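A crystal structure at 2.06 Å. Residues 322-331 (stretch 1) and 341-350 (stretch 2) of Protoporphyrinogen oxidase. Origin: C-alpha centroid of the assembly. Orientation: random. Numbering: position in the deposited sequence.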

# COMPACT_ATOMS: atom_id res chain seq x y z
N SER A 322 -26.52 -9.83 -15.27
CA SER A 322 -26.31 -10.43 -13.95
C SER A 322 -24.89 -10.08 -13.45
O SER A 322 -23.91 -10.67 -13.93
N LEU A 323 -24.80 -9.13 -12.51
CA LEU A 323 -23.52 -8.71 -11.93
C LEU A 323 -22.71 -9.94 -11.47
O LEU A 323 -23.21 -10.75 -10.68
CB LEU A 323 -23.72 -7.78 -10.72
CG LEU A 323 -24.31 -6.38 -10.94
CD1 LEU A 323 -24.66 -5.70 -9.60
CD2 LEU A 323 -23.37 -5.51 -11.80
N PRO A 324 -21.46 -10.09 -11.97
CA PRO A 324 -20.59 -11.22 -11.57
C PRO A 324 -20.26 -11.29 -10.07
O PRO A 324 -20.06 -12.38 -9.53
CB PRO A 324 -19.31 -11.00 -12.40
CG PRO A 324 -19.70 -10.09 -13.53
CD PRO A 324 -20.87 -9.28 -13.06
N ILE A 325 -20.19 -10.14 -9.41
CA ILE A 325 -20.12 -10.08 -7.96
C ILE A 325 -21.21 -9.08 -7.49
O ILE A 325 -21.32 -7.98 -8.04
CB ILE A 325 -18.70 -9.64 -7.45
CG1 ILE A 325 -17.57 -10.14 -8.38
CG2 ILE A 325 -18.47 -10.16 -6.04
CD1 ILE A 325 -16.21 -9.46 -8.14
N GLU A 326 -22.02 -9.46 -6.49
CA GLU A 326 -23.15 -8.61 -6.03
C GLU A 326 -22.71 -7.63 -4.92
O GLU A 326 -23.25 -7.65 -3.79
CB GLU A 326 -24.35 -9.47 -5.54
CG GLU A 326 -25.06 -10.32 -6.62
CD GLU A 326 -25.63 -9.50 -7.79
OE1 GLU A 326 -26.08 -8.34 -7.59
OE2 GLU A 326 -25.62 -10.05 -8.93
N GLY A 327 -21.76 -6.76 -5.25
CA GLY A 327 -21.17 -5.82 -4.29
C GLY A 327 -19.88 -5.21 -4.84
O GLY A 327 -19.63 -5.29 -6.05
N THR A 328 -19.05 -4.62 -3.97
CA THR A 328 -17.84 -3.93 -4.47
C THR A 328 -16.68 -4.89 -4.73
O THR A 328 -15.87 -4.61 -5.60
CB THR A 328 -17.38 -2.83 -3.55
OG1 THR A 328 -17.35 -3.32 -2.20
CG2 THR A 328 -18.32 -1.60 -3.68
N GLY A 329 -16.59 -5.99 -3.95
CA GLY A 329 -15.63 -7.05 -4.24
C GLY A 329 -15.44 -8.04 -3.11
O GLY A 329 -16.24 -8.11 -2.18
N PHE A 330 -14.38 -8.84 -3.21
CA PHE A 330 -14.10 -9.87 -2.21
C PHE A 330 -12.59 -10.06 -1.97
O PHE A 330 -11.79 -9.80 -2.88
CB PHE A 330 -14.77 -11.21 -2.58
CG PHE A 330 -14.29 -11.82 -3.89
CD1 PHE A 330 -13.16 -12.64 -3.92
CD2 PHE A 330 -14.99 -11.62 -5.08
CE1 PHE A 330 -12.71 -13.19 -5.10
CE2 PHE A 330 -14.55 -12.19 -6.28
CZ PHE A 330 -13.42 -12.99 -6.28
N VAL A 331 -12.24 -10.50 -0.76
CA VAL A 331 -10.89 -10.97 -0.41
C VAL A 331 -10.91 -12.51 -0.27
O VAL A 331 -11.95 -13.10 0.06
CB VAL A 331 -10.41 -10.30 0.89
CG1 VAL A 331 -10.20 -8.80 0.68
CG2 VAL A 331 -11.43 -10.51 2.02
N THR A 341 -5.97 -13.34 -4.90
CA THR A 341 -6.06 -13.00 -3.48
C THR A 341 -7.21 -12.04 -3.18
O THR A 341 -7.64 -11.91 -2.03
CB THR A 341 -4.78 -12.33 -3.02
OG1 THR A 341 -4.73 -11.02 -3.58
CG2 THR A 341 -3.50 -13.16 -3.50
N ALA A 342 -7.69 -11.34 -4.21
CA ALA A 342 -8.81 -10.40 -4.09
C ALA A 342 -9.29 -10.05 -5.47
O ALA A 342 -8.57 -10.28 -6.44
CB ALA A 342 -8.39 -9.10 -3.32
N CYS A 343 -10.51 -9.55 -5.57
CA CYS A 343 -11.06 -9.03 -6.82
C CYS A 343 -12.02 -7.88 -6.52
O CYS A 343 -12.75 -7.94 -5.53
CB CYS A 343 -11.83 -10.07 -7.59
SG CYS A 343 -12.39 -9.50 -9.24
N THR A 344 -11.99 -6.86 -7.36
CA THR A 344 -12.87 -5.70 -7.17
C THR A 344 -13.72 -5.49 -8.42
O THR A 344 -13.22 -5.66 -9.54
CB THR A 344 -12.07 -4.43 -6.96
OG1 THR A 344 -11.21 -4.60 -5.83
CG2 THR A 344 -12.99 -3.24 -6.75
N ALA A 345 -14.99 -5.15 -8.19
CA ALA A 345 -15.88 -4.71 -9.24
C ALA A 345 -15.66 -3.21 -9.33
O ALA A 345 -16.35 -2.43 -8.69
CB ALA A 345 -17.35 -5.03 -8.88
N ILE A 346 -14.64 -2.85 -10.11
CA ILE A 346 -14.20 -1.47 -10.28
C ILE A 346 -15.36 -0.53 -10.59
O ILE A 346 -15.46 0.58 -10.04
CB ILE A 346 -13.22 -1.36 -11.48
CG1 ILE A 346 -11.82 -1.92 -11.15
CG2 ILE A 346 -13.10 0.09 -11.95
CD1 ILE A 346 -11.36 -1.76 -9.73
N ASP A 347 -16.25 -0.95 -11.49
CA ASP A 347 -17.37 -0.08 -11.89
C ASP A 347 -18.39 0.11 -10.76
O ASP A 347 -19.14 1.07 -10.77
CB ASP A 347 -18.06 -0.63 -13.14
CG ASP A 347 -18.64 -2.01 -12.91
OD1 ASP A 347 -17.86 -2.98 -12.81
OD2 ASP A 347 -19.88 -2.11 -12.80
N GLN A 348 -18.44 -0.81 -9.80
CA GLN A 348 -19.24 -0.61 -8.58
C GLN A 348 -18.56 0.28 -7.53
O GLN A 348 -19.22 0.98 -6.79
CB GLN A 348 -19.56 -1.96 -7.91
CG GLN A 348 -20.27 -2.97 -8.78
CD GLN A 348 -21.64 -2.52 -9.15
OE1 GLN A 348 -21.87 -2.12 -10.29
NE2 GLN A 348 -22.57 -2.55 -8.18
N LYS A 349 -17.24 0.21 -7.44
CA LYS A 349 -16.52 0.91 -6.36
C LYS A 349 -16.30 2.37 -6.78
O LYS A 349 -16.40 3.25 -5.95
CB LYS A 349 -15.20 0.20 -6.07
CG LYS A 349 -14.32 0.81 -4.97
CD LYS A 349 -13.10 -0.07 -4.69
CE LYS A 349 -12.14 0.54 -3.68
NZ LYS A 349 -10.78 -0.02 -3.85
N TRP A 350 -16.02 2.59 -8.06
CA TRP A 350 -15.75 3.94 -8.61
C TRP A 350 -16.70 4.33 -9.75
O TRP A 350 -16.63 3.78 -10.85
CB TRP A 350 -14.29 4.06 -9.12
CG TRP A 350 -13.32 3.74 -8.10
CD1 TRP A 350 -12.58 2.59 -8.01
CD2 TRP A 350 -12.98 4.53 -6.96
NE1 TRP A 350 -11.81 2.61 -6.87
CE2 TRP A 350 -12.03 3.79 -6.21
CE3 TRP A 350 -13.37 5.79 -6.49
CZ2 TRP A 350 -11.46 4.28 -5.05
CZ3 TRP A 350 -12.78 6.27 -5.31
CH2 TRP A 350 -11.86 5.51 -4.61

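The two stretches meet as a short antiparallel β pairing, held by three backbone hydrogen bonds and extended by van der Waals contacts of the preceding loop with the second strand and the helix that follows it. The axes of strands 329-331 and 342-345 approach to 4.8 Å, and their N-to-C directions differ by 170°, close to ideal antiparallel geometry. Together the stretches bury 527 Å², both sides summed.

The alternation of wide and narrow CA spacings identifies the register. Phe330 and Cys343 form the hydrogen-bonded pair, with their CA atoms 5.6 Å apart: Phe330 N donates to Cys343 O at 3.0 Å, and Cys343 N returns a bond to Phe330 O, also at 3.0 Å. The N-H...O angles of 162° and 163° show both to be nearly linear. The flanking pairs are non-hydrogen-bonded and narrower, at 4.2 Å between the CA atoms of Gly329 and Thr344 and 4.3 Å between those of Val331 and Ala342. Beyond Gly329, Ala345 N donates to Thr328 O at 2.8 Å and 157°, extending the ladder to the residue just before the helix. CA-H groups of the narrow pairs face carbonyls of the neighbouring wide pair: Gly329 CA lies 3.3 Å from Cys343 O, and Ala342 CA lies 3.3 Å from Phe330 O.

Glycine suits position 329 sterically in this conformation, since an ideal CB there would fall 2.3 Å from Cys343 O, a clash.

Phe330 and Cys343 project from the same face of the sheet. The aromatic ring, with chi1 at 62° (p), reaches over its partner, bringing Phe330 CZ to 3.6 Å from Cys343 CB. That CB sits 4.0 Å from the ring centroid and 29° off the normal, so its C-H bonds can meet the π face. The sulfur is more oblique, with Cys343 SG 5.3 Å from the centroid of the Phe330 ring at 42°. Ile325 adds to this apolar cluster through its CD1, 4.0 Å from Cys343 SG. On the face shared by Val331 and Ala342, packing is looser, with Val331 CG1 4.4 Å from Ala342 CB.

Past the strands, Ala345 occupies the N-cap position, and its carbonyl accepts a hydrogen bond from Lys349 N at 3.1 Å (Ala345 O). The turn into the helix brings Gln348 back toward the loop, where its CG lies 3.6 Å from Gly327 O. Thr328 contributes a methyl contact: its CG2 is 4.1 Å from Lys349 CA and 4.4 Å from Gln348 CB, distances typical of van der Waals packing.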